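Local coordinates for carbohydrate kinase, FGGY (Rhodospirillum rubrum, PDB 3IFR), which probably phosphorylates D-xylulose with ATP, as a sugar kinase of the FGGY family, at residues V24-T29 with A441-A446; H246-L251 with Y288-G293; L251-T256 with L431-G436. All coordinates share one frame; numbering follows the deposited sequence.

Interaction 1: residues V24-T29 with A441-A446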
loop_
_atom_site.group_PDB
_atom_site.type_symbol
_atom_site.label_atom_id
_atom_site.label_comp_id
_atom_site.label_asym_id
_atom_site.label_seq_id
_atom_site.Cartn_x
_atom_site.Cartn_y
_atom_site.Cartn_z
ATOM N N VAL A 24 6.102 12.156 17.784
ATOM C CA VAL A 24 4.782 12.680 18.098
ATOM C C VAL A 24 4.643 12.814 19.594
ATOM O O VAL A 24 5.042 11.919 20.362
ATOM C CB VAL A 24 3.699 11.697 17.640
ATOM C CG1 VAL A 24 2.342 12.162 18.105
ATOM C CG2 VAL A 24 3.771 11.457 16.136
ATOM N N ARG A 25 4.109 13.944 20.008
ATOM C CA ARG A 25 3.661 14.111 21.378
ATOM C C ARG A 25 2.165 13.895 21.327
ATOM O O ARG A 25 1.448 14.604 20.604
ATOM C CB ARG A 25 3.947 15.536 21.858
ATOM C CG ARG A 25 3.222 15.981 23.171
ATOM C CD ARG A 25 3.212 17.530 23.279
ATOM N NE ARG A 25 4.480 18.077 22.764
ATOM C CZ ARG A 25 4.616 19.274 22.196
ATOM N NH1 ARG A 25 3.543 20.070 22.081
ATOM N NH2 ARG A 25 5.818 19.679 21.754
ATOM N N LEU A 26 1.691 12.904 22.063
ATOM C CA LEU A 26 0.263 12.638 22.070
ATOM C C LEU A 26 -0.490 13.737 22.849
ATOM O O LEU A 26 0.025 14.271 23.828
ATOM C CB LEU A 26 -0.007 11.225 22.576
ATOM C CG LEU A 26 0.683 10.234 21.605
ATOM C CD1 LEU A 26 1.076 8.913 22.254
ATOM C CD2 LEU A 26 -0.115 9.978 20.301
ATOM N N PRO A 27 -1.724 14.058 22.420
ATOM C CA PRO A 27 -2.384 13.249 21.392
ATOM C C PRO A 27 -2.241 13.739 19.959
ATOM O O PRO A 27 -2.687 13.025 19.085
ATOM C CB PRO A 27 -3.879 13.346 21.779
ATOM C CG PRO A 27 -3.994 14.538 22.738
ATOM C CD PRO A 27 -2.610 15.120 22.930
ATOM N N ASP A 28 -1.703 14.915 19.691
ATOM C CA ASP A 28 -2.035 15.495 18.394
ATOM C C ASP A 28 -0.969 16.337 17.764
ATOM O O ASP A 28 -1.263 17.151 16.882
ATOM C CB ASP A 28 -3.357 16.300 18.493
ATOM C CG ASP A 28 -3.198 17.658 19.220
ATOM O OD1 ASP A 28 -2.631 18.602 18.616
ATOM O OD2 ASP A 28 -3.689 17.806 20.374
ATOM N N THR A 29 0.269 16.116 18.191
ATOM C CA THR A 29 1.370 16.994 17.815
ATOM C C THR A 29 2.583 16.239 17.272
ATOM O O THR A 29 3.061 15.250 17.853
ATOM C CB THR A 29 1.808 17.839 19.019
ATOM O OG1 THR A 29 0.649 18.430 19.622
ATOM C CG2 THR A 29 2.775 18.920 18.583
ATOM N N ALA A 441 2.265 4.240 11.972
ATOM C CA ALA A 441 3.202 3.521 12.857
ATOM C C ALA A 441 3.357 4.132 14.257
ATOM O O ALA A 441 3.311 3.402 15.239
ATOM C CB ALA A 441 4.580 3.281 12.177
ATOM N N ALA A 442 3.512 5.452 14.365
ATOM C CA ALA A 442 3.511 6.074 15.688
ATOM C C ALA A 442 2.252 5.630 16.440
ATOM O O ALA A 442 2.305 5.353 17.633
ATOM C CB ALA A 442 3.538 7.563 15.589
ATOM N N TRP A 443 1.125 5.553 15.728
ATOM C CA TRP A 443 -0.132 5.253 16.393
ATOM C C TRP A 443 -0.144 3.881 17.042
ATOM O O TRP A 443 -0.787 3.673 18.072
ATOM C CB TRP A 443 -1.343 5.435 15.462
ATOM C CG TRP A 443 -2.506 5.875 16.249
ATOM C CD1 TRP A 443 -3.667 5.169 16.524
ATOM C CD2 TRP A 443 -2.609 7.104 16.968
ATOM N NE1 TRP A 443 -4.493 5.912 17.352
ATOM C CE2 TRP A 443 -3.867 7.102 17.634
ATOM C CE3 TRP A 443 -1.774 8.216 17.106
ATOM C CZ2 TRP A 443 -4.290 8.173 18.406
ATOM C CZ3 TRP A 443 -2.198 9.276 17.877
ATOM C CH2 TRP A 443 -3.454 9.250 18.511
ATOM N N VAL A 444 0.551 2.931 16.450
ATOM C CA VAL A 444 0.574 1.615 17.031
ATOM C C VAL A 444 1.237 1.652 18.390
ATOM O O VAL A 444 0.830 0.954 19.334
ATOM C CB VAL A 444 1.294 0.623 16.144
ATOM C CG1 VAL A 444 1.542 -0.632 16.893
ATOM C CG2 VAL A 444 0.498 0.373 14.876
ATOM N N ALA A 445 2.271 2.459 18.496
ATOM C CA ALA A 445 3.021 2.514 19.726
ATOM C C ALA A 445 2.267 3.407 20.691
ATOM O O ALA A 445 2.403 3.275 21.905
ATOM C CB ALA A 445 4.420 3.044 19.478
ATOM N N ALA A 446 1.480 4.325 20.143
ATOM C CA ALA A 446 0.706 5.247 20.978
ATOM C C ALA A 446 -0.325 4.443 21.794
ATOM O O ALA A 446 -0.457 4.611 23.000
ATOM C CB ALA A 446 0.015 6.258 20.117
#

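Interaction 2: residues H246-L251 with Y288-G293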
loop_
_atom_site.group_PDB
_atom_site.type_symbol
_atom_site.label_atom_id
_atom_site.label_comp_id
_atom_site.label_asym_id
_atom_site.label_seq_id
_atom_site.Cartn_x
_atom_site.Cartn_y
_atom_site.Cartn_z
ATOM N N HIS A 246 1.174 0.278 3.654
ATOM C CA HIS A 246 -0.088 0.744 3.164
ATOM C C HIS A 246 -1.227 0.639 4.182
ATOM O O HIS A 246 -2.066 1.467 4.205
ATOM C CB HIS A 246 -0.428 0.163 1.776
ATOM C CG HIS A 246 -0.676 -1.303 1.773
ATOM N ND1 HIS A 246 0.291 -2.212 2.098
ATOM C CD2 HIS A 246 -1.774 -2.022 1.482
ATOM C CE1 HIS A 246 -0.200 -3.421 2.015
ATOM N NE2 HIS A 246 -1.450 -3.335 1.639
ATOM N N ILE A 247 -1.202 -0.362 5.031
ATOM C CA ILE A 247 -2.132 -0.511 6.125
ATOM C C ILE A 247 -1.957 0.590 7.202
ATOM O O ILE A 247 -2.942 1.115 7.708
ATOM C CB ILE A 247 -2.046 -1.922 6.795
ATOM C CG1 ILE A 247 -1.917 -3.014 5.727
ATOM C CG2 ILE A 247 -3.303 -2.156 7.667
ATOM C CD1 ILE A 247 -3.095 -2.998 4.765
ATOM N N ALA A 248 -0.716 0.937 7.536
ATOM C CA ALA A 248 -0.484 2.001 8.503
ATOM C C ALA A 248 -0.985 3.302 7.900
ATOM O O ALA A 248 -1.551 4.142 8.609
ATOM C CB ALA A 248 0.976 2.107 8.885
ATOM N N SER A 249 -0.821 3.453 6.589
ATOM C CA SER A 249 -1.409 4.605 5.911
ATOM C C SER A 249 -2.928 4.585 6.032
ATOM O O SER A 249 -3.541 5.621 6.272
ATOM C CB SER A 249 -1.007 4.684 4.444
ATOM O OG SER A 249 0.031 5.620 4.288
ATOM N N ALA A 250 -3.549 3.418 5.879
ATOM C CA ALA A 250 -5.011 3.376 6.014
ATOM C C ALA A 250 -5.416 3.827 7.432
ATOM O O ALA A 250 -6.223 4.720 7.602
ATOM C CB ALA A 250 -5.559 2.009 5.694
ATOM N N LEU A 251 -4.832 3.219 8.441
ATOM C CA LEU A 251 -5.023 3.647 9.834
ATOM C C LEU A 251 -4.908 5.158 10.029
ATOM O O LEU A 251 -5.759 5.778 10.606
ATOM C CB LEU A 251 -3.964 2.972 10.702
ATOM C CG LEU A 251 -4.139 3.284 12.179
ATOM C CD1 LEU A 251 -5.547 2.882 12.613
ATOM C CD2 LEU A 251 -3.043 2.589 13.011
ATOM N N TYR A 288 -3.871 -8.473 7.253
ATOM C CA TYR A 288 -4.454 -8.210 8.553
ATOM C C TYR A 288 -4.471 -6.710 8.751
ATOM O O TYR A 288 -3.547 -6.025 8.328
ATOM C CB TYR A 288 -3.633 -8.840 9.655
ATOM C CG TYR A 288 -3.664 -10.352 9.628
ATOM C CD1 TYR A 288 -4.676 -11.053 10.257
ATOM C CD2 TYR A 288 -2.666 -11.076 8.976
ATOM C CE1 TYR A 288 -4.703 -12.435 10.235
ATOM C CE2 TYR A 288 -2.683 -12.455 8.953
ATOM C CZ TYR A 288 -3.706 -13.127 9.577
ATOM O OH TYR A 288 -3.722 -14.487 9.542
ATOM N N HIS A 289 -5.509 -6.169 9.391
ATOM C CA HIS A 289 -5.426 -4.770 9.781
ATOM C C HIS A 289 -4.430 -4.625 10.928
ATOM O O HIS A 289 -4.051 -5.611 11.549
ATOM C CB HIS A 289 -6.771 -4.269 10.246
ATOM C CG HIS A 289 -6.909 -2.787 10.161
ATOM N ND1 HIS A 289 -8.052 -2.172 9.692
ATOM C CD2 HIS A 289 -6.050 -1.793 10.464
ATOM C CE1 HIS A 289 -7.888 -0.863 9.718
ATOM N NE2 HIS A 289 -6.676 -0.616 10.168
ATOM N N LEU A 290 -4.002 -3.401 11.226
ATOM C CA LEU A 290 -3.214 -3.191 12.439
ATOM C C LEU A 290 -4.174 -3.299 13.615
ATOM O O LEU A 290 -3.828 -3.850 14.663
ATOM C CB LEU A 290 -2.488 -1.849 12.453
ATOM C CG LEU A 290 -1.648 -1.499 11.217
ATOM C CD1 LEU A 290 -0.873 -0.200 11.366
ATOM C CD2 LEU A 290 -0.709 -2.652 10.926
ATOM N N VAL A 291 -5.394 -2.808 13.434
ATOM C CA VAL A 291 -6.407 -2.937 14.483
ATOM C C VAL A 291 -6.751 -4.411 14.795
ATOM O O VAL A 291 -7.198 -5.172 13.940
ATOM C CB VAL A 291 -7.670 -2.113 14.161
ATOM C CG1 VAL A 291 -8.682 -2.258 15.266
ATOM C CG2 VAL A 291 -7.327 -0.655 13.992
ATOM N N PRO A 292 -6.514 -4.819 16.037
ATOM C CA PRO A 292 -6.629 -6.220 16.425
ATOM C C PRO A 292 -7.989 -6.732 16.102
ATOM O O PRO A 292 -8.943 -6.110 16.490
ATOM C CB PRO A 292 -6.446 -6.160 17.929
ATOM C CG PRO A 292 -5.540 -4.965 18.131
ATOM C CD PRO A 292 -6.018 -3.976 17.133
ATOM N N GLY A 293 -8.099 -7.830 15.386
ATOM C CA GLY A 293 -9.407 -8.390 15.159
ATOM C C GLY A 293 -9.905 -8.104 13.770
ATOM O O GLY A 293 -10.773 -8.797 13.255
#

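Interaction 3: residues L251-T256 with L431-G436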
loop_
_atom_site.group_PDB
_atom_site.type_symbol
_atom_site.label_atom_id
_atom_site.label_comp_id
_atom_site.label_asym_id
_atom_site.label_seq_id
_atom_site.Cartn_x
_atom_site.Cartn_y
_atom_site.Cartn_z
ATOM N N LEU A 251 -4.832 3.219 8.441
ATOM C CA LEU A 251 -5.023 3.647 9.834
ATOM C C LEU A 251 -4.908 5.158 10.029
ATOM O O LEU A 251 -5.759 5.778 10.606
ATOM C CB LEU A 251 -3.964 2.972 10.702
ATOM C CG LEU A 251 -4.139 3.284 12.179
ATOM C CD1 LEU A 251 -5.547 2.882 12.613
ATOM C CD2 LEU A 251 -3.043 2.589 13.011
ATOM N N ALA A 252 -3.836 5.752 9.548
ATOM C CA ALA A 252 -3.634 7.203 9.691
ATOM C C ALA A 252 -4.723 7.970 9.012
ATOM O O ALA A 252 -5.072 9.077 9.437
ATOM C CB ALA A 252 -2.244 7.628 9.128
ATOM N N ALA A 253 -5.264 7.424 7.940
ATOM C CA ALA A 253 -6.376 8.106 7.292
ATOM C C ALA A 253 -7.691 7.883 8.056
ATOM O O ALA A 253 -8.735 8.374 7.662
ATOM C CB ALA A 253 -6.499 7.719 5.808
ATOM N N GLY A 254 -7.624 7.155 9.159
ATOM C CA GLY A 254 -8.808 6.877 9.950
ATOM C C GLY A 254 -9.646 5.709 9.483
ATOM O O GLY A 254 -10.845 5.694 9.696
ATOM N N ILE A 255 -9.051 4.735 8.811
ATOM C CA ILE A 255 -9.785 3.518 8.513
ATOM C C ILE A 255 -9.571 2.542 9.678
ATOM O O ILE A 255 -8.538 1.804 9.751
ATOM C CB ILE A 255 -9.376 2.911 7.140
ATOM C CG1 ILE A 255 -10.161 3.594 6.008
ATOM C CG2 ILE A 255 -9.696 1.439 7.081
ATOM C CD1 ILE A 255 -9.640 4.929 5.618
ATOM N N THR A 256 -10.535 2.551 10.594
ATOM C CA THR A 256 -10.461 1.803 11.844
ATOM C C THR A 256 -11.672 0.930 12.159
ATOM O O THR A 256 -11.606 0.080 13.043
ATOM C CB THR A 256 -10.245 2.740 13.083
ATOM O OG1 THR A 256 -11.445 3.443 13.354
ATOM C CG2 THR A 256 -9.162 3.746 12.834
ATOM N N LEU A 431 -9.083 14.031 2.913
ATOM C CA LEU A 431 -8.086 14.273 3.946
ATOM C C LEU A 431 -6.696 14.340 3.320
ATOM O O LEU A 431 -6.461 13.869 2.202
ATOM C CB LEU A 431 -8.118 13.170 4.994
ATOM C CG LEU A 431 -7.682 11.830 4.412
ATOM C CD1 LEU A 431 -6.344 11.422 4.998
ATOM C CD2 LEU A 431 -8.723 10.757 4.703
ATOM N N ALA A 432 -5.778 14.961 4.032
ATOM C CA ALA A 432 -4.392 14.969 3.583
ATOM C C ALA A 432 -3.559 14.213 4.600
ATOM O O ALA A 432 -3.709 14.397 5.813
ATOM C CB ALA A 432 -3.887 16.393 3.431
ATOM N N ASN A 433 -2.665 13.374 4.126
ATOM C CA ASN A 433 -1.863 12.573 5.033
ATOM C C ASN A 433 -0.483 12.569 4.464
ATOM O O ASN A 433 -0.055 11.570 3.916
ATOM C CB ASN A 433 -2.414 11.166 5.023
ATOM C CG ASN A 433 -1.815 10.278 6.088
ATOM O OD1 ASN A 433 -2.298 9.132 6.250
ATOM N ND2 ASN A 433 -0.764 10.771 6.825
ATOM N N PRO A 434 0.207 13.711 4.550
ATOM C CA PRO A 434 1.449 13.907 3.800
ATOM C C PRO A 434 2.602 13.086 4.399
ATOM O O PRO A 434 3.297 12.370 3.677
ATOM C CB PRO A 434 1.728 15.408 3.948
ATOM C CG PRO A 434 0.695 15.944 4.881
ATOM C CD PRO A 434 -0.035 14.796 5.511
ATOM N N LEU A 435 2.780 13.175 5.711
ATOM C CA LEU A 435 3.853 12.471 6.388
ATOM C C LEU A 435 3.744 10.993 6.124
ATOM O O LEU A 435 4.734 10.288 6.238
ATOM C CB LEU A 435 3.762 12.692 7.888
ATOM C CG LEU A 435 4.379 14.002 8.350
ATOM C CD1 LEU A 435 3.956 15.110 7.415
ATOM C CD2 LEU A 435 3.972 14.316 9.800
ATOM N N GLY A 436 2.536 10.510 5.824
ATOM C CA GLY A 436 2.345 9.129 5.399
ATOM C C GLY A 436 2.154 7.999 6.422
ATOM O O GLY A 436 1.391 8.114 7.417
#

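Interaction 1: residues V24-T29 with A441-A446
Val-24 and Leu-26 follow helix 437-448 in the same chain direction, with CA of Val-24 7.1 Å from CA of Ala-442 and CA of Leu-26 7.5 Å from CA of Ala-446. The contact is apolar, and Leu-26 carries most of it. Its CG lies anti to the carbonyl carbon (chi1 -61°). Both methyls of Leu-26 meet CB of Ala-446. CD1 of Leu-26 rests 3.6 Å from CB of Ala-446. CD2 also lies against this CB and comes within 3.3 Å of CZ3 of Trp-443, a tight approach that is oblique to the indole. CB of Ala-446 also lies above one face of that ring, near its rim. Pro-27, reached through a cis peptide, brings its backbone O to the indole edge, 3.9 Å from CH2 of Trp-443. Two residues before Leu-26, CG2 of Val-24 meets CB of Ala-442 at 3.9 Å. Asp-28 and Thr-29 both face Arg-25 in a classic beta bulge, where the chain turns from strand 18-25 into strand 29-37. NE1 of Trp-443 is hydrogen-bonded to O of Gly-454. The helix follows strand 428-432 of the second sheet, yet it packs on the first. Ala-442 and Ala-445 touch Val-9 of strand 8-14, Ala-441 and Val-444 touch Cys-81 of strand 77-84, and Val-444 and Ala-445 touch Tyr-240 of strand 238-244.

Interaction 2: residues H246-L251 with Y288-G293
Leu-290 packs against Ile-247, Ala-248 and Leu-251 on one side of helix 245-252. This helix follows strand 238-244 of the first sheet and precedes strand 260-265 of the second, so it belongs to the link between the two domains of the actin-like ATPase fold. The partner, 288-293, is an irregular loop between strands 269-273 and 298-301 of the second sheet. Apolar contacts come first. Leu-290 is extended beyond CG (chi2 -175°), and its CD1 reaches the helix backbone, 3.6 Å from CA of Ala-248. The same methyl is 3.9 Å from CD2 of Leu-251, and the two leucine side chains cross obliquely. CG of Leu-290 lies 4.0 Å from CG2 of Ile-247. Leu-251 turns its other methyl to Val-291: CD1 of Leu-251 and CG2 of Val-291 are 4.2 Å apart, with the side chains at about a right angle. Val-444 of helix 437-448 also touches Leu-290. CG2 of Ile-247 and CD1 of Leu-251 approach the His-289 ring obliquely, while CG2 of Val-291 sits above one face of this ring near its rim. The remaining contacts set a methyl against loop backbone. CG2 of Ile-247, anti to the backbone N, lies 3.9 Å from O of Tyr-288 and 3.8 Å from N of Leu-290.

Interaction 3: residues L251-T256 with L431-G436
Ala-252 and Ala-253, just ahead of the Schellman turn at Gly-254, meet Asn-433 and Leu-431 where strand 428-432 runs out. The tight part lies on the two alanine methyls. CB of Ala-253 fits between the branches of Leu-431, 3.8 Å from CD1 and 3.9 Å from CD2. The leucine reaches there with CG in the crowded position between backbone N and carbonyl carbon (chi1 66°). Its CD2 also touches the backbone, 3.8 Å from O of Ala-253. Beside it, CG of Asn-433 is anti to the backbone N (chi1 -171°), and OD1 closes to 3.2 Å from CB of Ala-252. The other side is looser. O of Gly-436 stands 4.0 Å from CB of Ala-252, and the turn carrying it passes through exposed Pro-434. In the Schellman motif, Gly-254 takes a positive phi (84°), and its N bonds to O of Leu-251 at 2.7 Å. Ile-255 N makes a probable hydrogen bond to O of Ala-250, 3.1 Å away, the motif's second bond. Behind the contact, Leu-431 rests on Phe-405 of strand 403-407 and Ala-253 on Leu-262 of strand 260-265, so the helix end is seated on the second sheet. OD1 of Asn-433 meets a methyl here and lies 3.8 Å from N of Ala-253, too far for a bond. Fit of shape, rather than directional polar bonding, therefore joins the two segments.

From the N terminus, the end of strand 18-25 and the turn after it come first. Their partner, helix 437-448, lies more than 400 residues on, so interaction 1 closes the longest loop and encloses the other two. Helix 245-252 then serves both of these. Its body closes a short loop with 288-293 in interaction 2, and its end closes a longer one with 431-436 in interaction 3. These two loops cross, and Leu-251 belongs to both. Strand 428-432 leads from interaction 3 into the helix of interaction 1, where Trp-443 packs on Leu-251. Together the contacts tie the first sheet, helices 245-252 and 437-448, the 288-293 loop and the end of strand 428-432 together.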